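Local coordinates for protein glycine cleavage system transcriptional repressor, putative (Vibrio cholerae, PDB 1U8S) that probably acts, as a two-subunit assembly of chains with two ACT domains each, as a transcriptional repressor of the glycine cleavage system, at residues 33-38 with 51-56; 61-66 with 79-84; 108-113 with 164-169. All coordinates share one frame; numbering follows the deposited sequence.

In the fold
Following the chain from its N terminus, contact 1 comes first: strand 45-54 turns back along strand 33-42 and closes a beta hairpin. Contact 2 opens only after that, closing the connection from helix 56-71 to the fourth strand, 76-82, of the same sheet. Both belong to the N-terminal ACT domain, with centres about 9 Å apart, and they touch where Ile52 CD1 packs on Val62 CG1. Contact 3 lies on the opposite side of the chain's centre, about 35 Å from contact 1 between centres, and pairs the two helices of the second ACT domain. The three loops run in series, none nesting or crossing, and every contact reaches the second subunit.

Contact 1 (33-38 with 51-56); sequences NIIDSR and LISGSP
Strands 33-42 and 45-54 form the hairpin of the N-terminal ACT domain, and the tight part of their pairing is the backbone ladder. Asn33 and Ser53 form an antiparallel hydrogen-bonded pair: Asn33 N gives a straight bond of 2.8 Å to Ser53 O, and Ser53 N returns one to Asn33 O. Ile34 with Ile52 is non-hydrogen-bonded; there Asn33 O takes a CA-H...O contact from Ile52 CA at 3.1 Å. Beyond it the register slips by one, a beta bulge at Ile35. Ile35 N still hydrogen-bonds Leu51 O at 2.9 Å, nearly along the C=O axis but with a bent N-H, and Leu51 N bonds to Asp36 O. The bulge sets Ile35 alongside Leu51, both pointing the same way, with Ile35 CB 3.9 Å from Leu51 CD2.

Toward Arg38 the side chains leave the partner strand: the end of Asp36 leads away from Leu51, and Arg38 NH1 reaches Asp36 OD2 at 2.8 Å in a salt bridge, coming from above the carboxylate plane. Ile34 and Ile52 face helix 19-28 through Val27, and strand 5-14 flanks strand 45-54. Beyond 33-42, outermost within this chain, the second subunit takes backbone bonds from Ile34, and its Thr128 N bonds Asn33 OD1.

Contact 2 (61-66 with 79-84); sequences RVETTL and MKRTSP
Two side chains from strand 76-82 reach across to helix 56-71 in different ways, one sliding past its partner and one crossing it. Met79 points at the helix and, bent at its last torsion (chi3 -74°), lays its thioether over the backbone of Glu63, with Met79 CE 3.3 Å from Glu63 O. Leu66 comes past Met79 in the opposite direction, so that Leu66 CD2 sits 3.6 Å from Met79 SD.

Farther along the strand, Arg81, bent at chi3 (89°), swings its guanidinium round to Glu63. The two side chains cross at about a right angle, and the carboxylate and guanidinium planes are 62° apart. Arg81 NH1 makes the salt bridge, 2.6 Å from Glu63 OE1, which lies at the guanidinium edge. Glu63 OE2 is 2.8 Å from the same Arg81 NH1, so both carboxylate oxygens crowd round one nitrogen.

The contact packs the second helix of the N-terminal ACT domain, a beta-alpha-beta-beta-alpha-beta fold, on its last strand, outermost in the sheet within the chain and nearly antiparallel to the helix. Strand 5-14 pairs with that strand and touches Leu66 through Ile9, while Glu45 of the second subunit makes a salt bridge with Lys80 and a hydrogen bond with Thr82.

Contact 3 (108-113 with 164-169); sequences EKFTQF and ALCTAL
The two helices of the second ACT domain, 107-116 and 155-168, lie side by side on one face of its four-stranded antiparallel sheet, the usual layout of this beta-alpha-beta-beta-alpha-beta fold. The short segments run roughly antiparallel, at 156°, with axes 11.6 Å apart. At that spacing large side chains have to bridge the gap, and no hydrogen bond crosses it.

Leu165 is the central piece. With CG anti to its backbone N (chi1 -178°), it projects toward helix 107-116 and places one methyl, CD2, against two phenylalanines. Phe113, also with CG anti to its N, slides past Leu165 in the opposite direction, and Phe113 CD1 lies 3.6 Å from Leu165 CD2. Phe110 crosses Leu165 obliquely, its CE1 3.7 Å from the same methyl. Both rings meet this methyl at a slant.

The far end of the Phe110 ring goes on to two more partners. Cys166 SG is 4.1 Å from Phe110 CE1 and makes an oblique sulfur-aromatic contact, 5.2 Å from SG to the centroid of the Phe110 ring. Leu169 reaches the ring tip to tip, with its CD1 4.2 Å from Phe110 CE2.

At the more exposed margin, Leu169 CD1 also lies 3.9 Å from Lys109 CB. The lysine chain bends at chi2 (-99°), which brings its CD against the methyls of Leu169, so the aliphatic part of Lys109 extends the apolar patch.

Beneath the helices, Phe110 rests on Ile143 and Ile145 of strand 141-149 and on Val171 in the loop before the last strand. Phe113 packs farther back along helix 155-168, on Leu158 and Phe162. Beyond helix 107-116 lies the second subunit, whose Arg25 forms a salt bridge with Glu108.

Contact 1 (33-38 with 51-56)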
loop_
_atom_site.group_PDB
_atom_site.type_symbol
_atom_site.label_atom_id
_atom_site.label_comp_id
_atom_site.label_asym_id
_atom_site.label_seq_id
_atom_site.Cartn_x
_atom_site.Cartn_y
_atom_site.Cartn_z
ATOM N N ASN B 33 -13.927 6.597 -10.427
ATOM C CA ASN B 33 -13.483 7.325 -9.258
ATOM C C ASN B 33 -12.436 6.470 -8.587
ATOM O O ASN B 33 -12.477 5.242 -8.681
ATOM C CB ASN B 33 -14.639 7.527 -8.291
ATOM C CG ASN B 33 -15.674 8.472 -8.826
ATOM O OD1 ASN B 33 -15.467 9.688 -8.842
ATOM N ND2 ASN B 33 -16.795 7.927 -9.286
ATOM N N ILE B 34 -11.483 7.115 -7.922
ATOM C CA ILE B 34 -10.463 6.382 -7.202
ATOM C C ILE B 34 -10.864 6.464 -5.735
ATOM O O ILE B 34 -10.743 7.518 -5.105
ATOM C CB ILE B 34 -9.079 7.000 -7.400
ATOM C CG1 ILE B 34 -8.726 6.981 -8.888
ATOM C CG2 ILE B 34 -8.040 6.203 -6.620
ATOM C CD1 ILE B 34 -7.455 7.712 -9.221
ATOM N N ILE B 35 -11.371 5.349 -5.212
ATOM C CA ILE B 35 -11.806 5.266 -3.821
ATOM C C ILE B 35 -10.624 5.375 -2.868
ATOM O O ILE B 35 -10.661 6.123 -1.883
ATOM C CB ILE B 35 -12.514 3.926 -3.539
ATOM C CG1 ILE B 35 -13.726 3.766 -4.468
ATOM C CG2 ILE B 35 -12.913 3.846 -2.076
ATOM C CD1 ILE B 35 -14.804 4.814 -4.271
ATOM N N ASP B 36 -9.577 4.613 -3.169
ATOM C CA ASP B 36 -8.388 4.596 -2.335
ATOM C C ASP B 36 -7.267 3.896 -3.077
ATOM O O ASP B 36 -7.506 3.258 -4.098
ATOM C CB ASP B 36 -8.684 3.855 -1.028
ATOM C CG ASP B 36 -7.617 4.074 0.010
ATOM O OD1 ASP B 36 -6.783 4.989 -0.185
ATOM O OD2 ASP B 36 -7.620 3.349 1.022
ATOM N N SER B 37 -6.045 4.010 -2.571
ATOM C CA SER B 37 -4.914 3.373 -3.224
ATOM C C SER B 37 -3.713 3.355 -2.312
ATOM O O SER B 37 -3.700 4.009 -1.270
ATOM C CB SER B 37 -4.535 4.126 -4.505
ATOM O OG SER B 37 -4.094 5.438 -4.212
ATOM N N ARG B 38 -2.703 2.598 -2.718
ATOM C CA ARG B 38 -1.455 2.501 -1.980
ATOM C C ARG B 38 -0.351 2.499 -3.026
ATOM O O ARG B 38 -0.381 1.733 -4.006
ATOM C CB ARG B 38 -1.394 1.219 -1.162
ATOM C CG ARG B 38 -2.457 1.127 -0.091
ATOM C CD ARG B 38 -2.173 2.034 1.085
ATOM N NE ARG B 38 -3.075 1.694 2.173
ATOM C CZ ARG B 38 -4.350 2.061 2.221
ATOM N NH1 ARG B 38 -4.868 2.806 1.241
ATOM N NH2 ARG B 38 -5.120 1.640 3.217
ATOM N N LEU B 51 -8.341 0.785 -5.855
ATOM C CA LEU B 51 -9.755 0.426 -5.875
ATOM C C LEU B 51 -10.528 1.548 -6.548
ATOM O O LEU B 51 -10.557 2.672 -6.058
ATOM C CB LEU B 51 -10.275 0.239 -4.446
ATOM C CG LEU B 51 -11.795 0.117 -4.356
ATOM C CD1 LEU B 51 -12.225 -1.108 -5.136
ATOM C CD2 LEU B 51 -12.244 0.041 -2.904
ATOM N N ILE B 52 -11.158 1.242 -7.670
ATOM C CA ILE B 52 -11.904 2.254 -8.390
ATOM C C ILE B 52 -13.350 1.817 -8.520
ATOM O O ILE B 52 -13.683 0.660 -8.291
ATOM C CB ILE B 52 -11.317 2.487 -9.814
ATOM C CG1 ILE B 52 -11.455 1.215 -10.650
ATOM C CG2 ILE B 52 -9.836 2.878 -9.723
ATOM C CD1 ILE B 52 -10.949 1.368 -12.077
ATOM N N SER B 53 -14.210 2.759 -8.882
ATOM C CA SER B 53 -15.622 2.476 -9.063
ATOM C C SER B 53 -16.090 3.270 -10.275
ATOM O O SER B 53 -15.508 4.296 -10.616
ATOM C CB SER B 53 -16.414 2.902 -7.828
ATOM O OG SER B 53 -16.374 4.308 -7.675
ATOM N N GLY B 54 -17.133 2.783 -10.931
ATOM C CA GLY B 54 -17.661 3.475 -12.091
ATOM C C GLY B 54 -18.843 2.703 -12.626
ATOM O O GLY B 54 -19.282 1.731 -12.013
ATOM N N SER B 55 -19.371 3.131 -13.762
ATOM C CA SER B 55 -20.503 2.432 -14.351
ATOM C C SER B 55 -19.958 1.121 -14.899
ATOM O O SER B 55 -18.741 0.945 -15.009
ATOM C CB SER B 55 -21.092 3.244 -15.502
ATOM O OG SER B 55 -20.191 3.248 -16.596
ATOM N N PRO B 56 -20.846 0.175 -15.236
ATOM C CA PRO B 56 -20.348 -1.090 -15.772
ATOM C C PRO B 56 -19.637 -0.800 -17.088
ATOM O O PRO B 56 -18.661 -1.458 -17.453
ATOM C CB PRO B 56 -21.623 -1.909 -15.953
ATOM C CG PRO B 56 -22.671 -0.853 -16.210
ATOM C CD PRO B 56 -22.317 0.182 -15.179
#

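Contact 2 (61-66 with 79-84)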
loop_
_atom_site.group_PDB
_atom_site.type_symbol
_atom_site.label_atom_id
_atom_site.label_comp_id
_atom_site.label_asym_id
_atom_site.label_seq_id
_atom_site.Cartn_x
_atom_site.Cartn_y
_atom_site.Cartn_z
ATOM N N ARG B 61 -14.256 -0.166 -19.709
ATOM C CA ARG B 61 -13.326 0.704 -20.420
ATOM C C ARG B 61 -11.963 0.631 -19.759
ATOM O O ARG B 61 -10.940 0.640 -20.437
ATOM C CB ARG B 61 -13.805 2.152 -20.397
ATOM C CG ARG B 61 -12.776 3.140 -20.935
ATOM C CD ARG B 61 -12.616 3.036 -22.447
ATOM N NE ARG B 61 -11.532 3.885 -22.947
ATOM C CZ ARG B 61 -11.403 4.261 -24.217
ATOM N NH1 ARG B 61 -12.296 3.865 -25.117
ATOM N NH2 ARG B 61 -10.383 5.031 -24.593
ATOM N N VAL B 62 -11.961 0.562 -18.431
ATOM C CA VAL B 62 -10.725 0.479 -17.663
ATOM C C VAL B 62 -10.146 -0.932 -17.750
ATOM O O VAL B 62 -8.929 -1.108 -17.832
ATOM C CB VAL B 62 -10.957 0.829 -16.173
ATOM C CG1 VAL B 62 -9.659 0.716 -15.396
ATOM C CG2 VAL B 62 -11.514 2.225 -16.057
ATOM N N GLU B 63 -11.018 -1.934 -17.734
ATOM C CA GLU B 63 -10.575 -3.322 -17.806
ATOM C C GLU B 63 -9.947 -3.624 -19.162
ATOM O O GLU B 63 -9.126 -4.535 -19.285
ATOM C CB GLU B 63 -11.751 -4.272 -17.562
ATOM C CG GLU B 63 -12.424 -4.104 -16.210
ATOM C CD GLU B 63 -13.604 -5.045 -16.023
ATOM O OE1 GLU B 63 -14.529 -5.018 -16.867
ATOM O OE2 GLU B 63 -13.607 -5.811 -15.032
ATOM N N THR B 64 -10.327 -2.860 -20.180
ATOM C CA THR B 64 -9.765 -3.090 -21.499
ATOM C C THR B 64 -8.488 -2.304 -21.729
ATOM O O THR B 64 -7.444 -2.886 -22.023
ATOM C CB THR B 64 -10.747 -2.723 -22.617
ATOM O OG1 THR B 64 -11.961 -3.469 -22.461
ATOM C CG2 THR B 64 -10.128 -3.047 -23.972
ATOM N N THR B 65 -8.566 -0.984 -21.585
ATOM C CA THR B 65 -7.413 -0.112 -21.818
ATOM C C THR B 65 -6.185 -0.292 -20.913
ATOM O O THR B 65 -5.054 -0.127 -21.372
ATOM C CB THR B 65 -7.839 1.363 -21.763
ATOM O OG1 THR B 65 -8.386 1.659 -20.474
ATOM C CG2 THR B 65 -8.887 1.642 -22.820
ATOM N N LEU B 66 -6.402 -0.635 -19.644
ATOM C CA LEU B 66 -5.308 -0.806 -18.687
ATOM C C LEU B 66 -4.219 -1.793 -19.112
ATOM O O LEU B 66 -3.033 -1.491 -19.022
ATOM C CB LEU B 66 -5.862 -1.226 -17.317
ATOM C CG LEU B 66 -4.917 -1.148 -16.107
ATOM C CD1 LEU B 66 -4.556 0.304 -15.846
ATOM C CD2 LEU B 66 -5.587 -1.747 -14.878
ATOM N N MET B 79 -6.308 -7.305 -12.288
ATOM C CA MET B 79 -7.551 -6.673 -11.845
ATOM C C MET B 79 -8.555 -7.698 -11.327
ATOM O O MET B 79 -8.408 -8.896 -11.554
ATOM C CB MET B 79 -8.212 -5.914 -12.988
ATOM C CG MET B 79 -7.296 -5.012 -13.769
ATOM S SD MET B 79 -8.201 -4.278 -15.131
ATOM C CE MET B 79 -8.351 -5.713 -16.264
ATOM N N LYS B 80 -9.581 -7.213 -10.636
ATOM C CA LYS B 80 -10.617 -8.079 -10.105
ATOM C C LYS B 80 -11.803 -7.290 -9.588
ATOM O O LYS B 80 -11.672 -6.482 -8.669
ATOM C CB LYS B 80 -10.079 -8.964 -8.976
ATOM C CG LYS B 80 -11.180 -9.762 -8.291
ATOM C CD LYS B 80 -10.655 -10.733 -7.259
ATOM C CE LYS B 80 -11.802 -11.529 -6.661
ATOM N NZ LYS B 80 -11.327 -12.607 -5.760
ATOM N N ARG B 81 -12.967 -7.523 -10.176
ATOM C CA ARG B 81 -14.159 -6.836 -9.727
ATOM C C ARG B 81 -14.406 -7.291 -8.287
ATOM O O ARG B 81 -13.909 -8.336 -7.863
ATOM C CB ARG B 81 -15.339 -7.191 -10.634
ATOM C CG ARG B 81 -15.064 -6.930 -12.118
ATOM C CD ARG B 81 -16.188 -7.467 -13.014
ATOM N NE ARG B 81 -17.256 -6.494 -13.242
ATOM C CZ ARG B 81 -17.336 -5.714 -14.317
ATOM N NH1 ARG B 81 -16.417 -5.792 -15.275
ATOM N NH2 ARG B 81 -18.331 -4.845 -14.430
ATOM N N THR B 82 -15.157 -6.495 -7.534
ATOM C CA THR B 82 -15.450 -6.819 -6.145
ATOM C C THR B 82 -16.648 -6.007 -5.645
ATOM O O THR B 82 -17.038 -5.021 -6.262
ATOM C CB THR B 82 -14.211 -6.544 -5.258
ATOM O OG1 THR B 82 -14.476 -6.949 -3.912
ATOM C CG2 THR B 82 -13.857 -5.065 -5.275
ATOM N N SER B 83 -17.236 -6.448 -4.535
ATOM C CA SER B 83 -18.389 -5.779 -3.940
ATOM C C SER B 83 -17.992 -4.375 -3.527
ATOM O O SER B 83 -16.806 -4.063 -3.453
ATOM C CB SER B 83 -18.865 -6.534 -2.692
ATOM O OG SER B 83 -19.240 -7.864 -2.993
ATOM N N PRO B 84 -18.980 -3.506 -3.249
ATOM C CA PRO B 84 -18.632 -2.146 -2.841
ATOM C C PRO B 84 -17.836 -2.166 -1.549
ATOM O O PRO B 84 -17.906 -3.116 -0.769
ATOM C CB PRO B 84 -19.989 -1.462 -2.697
ATOM C CG PRO B 84 -20.909 -2.580 -2.361
ATOM C CD PRO B 84 -20.442 -3.675 -3.293
#

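Contact 3 (108-113 with 164-169)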
loop_
_atom_site.group_PDB
_atom_site.type_symbol
_atom_site.label_atom_id
_atom_site.label_comp_id
_atom_site.label_asym_id
_atom_site.label_seq_id
_atom_site.Cartn_x
_atom_site.Cartn_y
_atom_site.Cartn_z
ATOM N N GLU B 108 3.750 -14.832 11.952
ATOM C CA GLU B 108 2.331 -15.166 11.826
ATOM C C GLU B 108 1.590 -15.173 13.164
ATOM O O GLU B 108 0.357 -15.154 13.203
ATOM C CB GLU B 108 2.162 -16.509 11.109
ATOM C CG GLU B 108 3.057 -17.603 11.643
ATOM C CD GLU B 108 4.208 -17.930 10.704
ATOM O OE1 GLU B 108 4.978 -17.004 10.353
ATOM O OE2 GLU B 108 4.339 -19.119 10.326
ATOM N N LYS B 109 2.345 -15.202 14.257
ATOM C CA LYS B 109 1.768 -15.161 15.601
ATOM C C LYS B 109 1.244 -13.741 15.797
ATOM O O LYS B 109 0.166 -13.522 16.342
ATOM C CB LYS B 109 2.847 -15.457 16.646
ATOM C CG LYS B 109 3.279 -16.911 16.697
ATOM C CD LYS B 109 2.582 -17.648 17.833
ATOM C CE LYS B 109 2.665 -19.147 17.650
ATOM N NZ LYS B 109 4.015 -19.516 17.161
ATOM N N PHE B 110 2.021 -12.775 15.319
ATOM C CA PHE B 110 1.658 -11.376 15.442
ATOM C C PHE B 110 0.599 -10.917 14.469
ATOM O O PHE B 110 -0.192 -10.043 14.806
ATOM C CB PHE B 110 2.914 -10.518 15.387
ATOM C CG PHE B 110 3.697 -10.562 16.672
ATOM C CD1 PHE B 110 3.232 -9.885 17.804
ATOM C CD2 PHE B 110 4.828 -11.368 16.796
ATOM C CE1 PHE B 110 3.868 -10.015 19.030
ATOM C CE2 PHE B 110 5.474 -11.503 18.027
ATOM C CZ PHE B 110 4.991 -10.827 19.145
ATOM N N THR B 111 0.545 -11.509 13.281
ATOM C CA THR B 111 -0.492 -11.132 12.343
ATOM C C THR B 111 -1.774 -11.728 12.901
ATOM O O THR B 111 -2.830 -11.103 12.863
ATOM C CB THR B 111 -0.225 -11.668 10.900
ATOM O OG1 THR B 111 -0.170 -13.098 10.899
ATOM C CG2 THR B 111 1.082 -11.109 10.364
ATOM N N GLN B 112 -1.678 -12.936 13.448
ATOM C CA GLN B 112 -2.849 -13.587 14.032
ATOM C C GLN B 112 -3.390 -12.734 15.187
ATOM O O GLN B 112 -4.603 -12.642 15.397
ATOM C CB GLN B 112 -2.473 -14.984 14.530
ATOM C CG GLN B 112 -3.630 -15.846 15.029
ATOM C CD GLN B 112 -4.651 -16.213 13.942
ATOM O OE1 GLN B 112 -5.230 -17.312 13.969
ATOM N NE2 GLN B 112 -4.890 -15.296 12.995
ATOM N N PHE B 113 -2.485 -12.106 15.931
ATOM C CA PHE B 113 -2.867 -11.251 17.050
ATOM C C PHE B 113 -3.843 -10.178 16.583
ATOM O O PHE B 113 -4.801 -9.849 17.287
ATOM C CB PHE B 113 -1.625 -10.579 17.636
ATOM C CG PHE B 113 -1.926 -9.555 18.701
ATOM C CD1 PHE B 113 -2.292 -9.949 19.984
ATOM C CD2 PHE B 113 -1.835 -8.196 18.416
ATOM C CE1 PHE B 113 -2.561 -9.013 20.969
ATOM C CE2 PHE B 113 -2.102 -7.237 19.394
ATOM C CZ PHE B 113 -2.465 -7.648 20.675
ATOM N N ALA B 164 1.178 -9.111 26.860
ATOM C CA ALA B 164 0.980 -10.490 27.317
ATOM C C ALA B 164 1.506 -11.456 26.253
ATOM O O ALA B 164 2.231 -12.400 26.570
ATOM C CB ALA B 164 -0.490 -10.757 27.564
ATOM N N LEU B 165 1.138 -11.222 24.994
ATOM C CA LEU B 165 1.595 -12.081 23.919
ATOM C C LEU B 165 3.125 -12.084 23.937
ATOM O O LEU B 165 3.755 -13.154 23.962
ATOM C CB LEU B 165 1.074 -11.567 22.581
ATOM C CG LEU B 165 1.433 -12.392 21.339
ATOM C CD1 LEU B 165 1.001 -13.842 21.525
ATOM C CD2 LEU B 165 0.750 -11.777 20.117
ATOM N N CYS B 166 3.715 -10.887 23.943
ATOM C CA CYS B 166 5.167 -10.741 23.987
ATOM C C CYS B 166 5.762 -11.480 25.189
ATOM O O CYS B 166 6.833 -12.061 25.085
ATOM C CB CYS B 166 5.572 -9.262 24.031
ATOM S SG CYS B 166 5.405 -8.368 22.442
ATOM N N THR B 167 5.088 -11.464 26.331
ATOM C CA THR B 167 5.619 -12.197 27.474
ATOM C C THR B 167 5.529 -13.681 27.171
ATOM O O THR B 167 6.488 -14.426 27.363
ATOM C CB THR B 167 4.826 -11.933 28.779
ATOM O OG1 THR B 167 4.999 -10.575 29.165
ATOM C CG2 THR B 167 5.324 -12.827 29.904
ATOM N N ALA B 168 4.363 -14.097 26.701
ATOM C CA ALA B 168 4.119 -15.491 26.348
ATOM C C ALA B 168 5.121 -16.064 25.350
ATOM O O ALA B 168 5.545 -17.212 25.481
ATOM C CB ALA B 168 2.714 -15.637 25.785
ATOM N N LEU B 169 5.498 -15.270 24.353
ATOM C CA LEU B 169 6.431 -15.739 23.332
ATOM C C LEU B 169 7.875 -15.351 23.639
ATOM O O LEU B 169 8.775 -15.596 22.830
ATOM C CB LEU B 169 6.018 -15.201 21.958
ATOM C CG LEU B 169 4.590 -15.540 21.518
ATOM C CD1 LEU B 169 4.216 -14.753 20.281
ATOM C CD2 LEU B 169 4.480 -17.035 21.277
#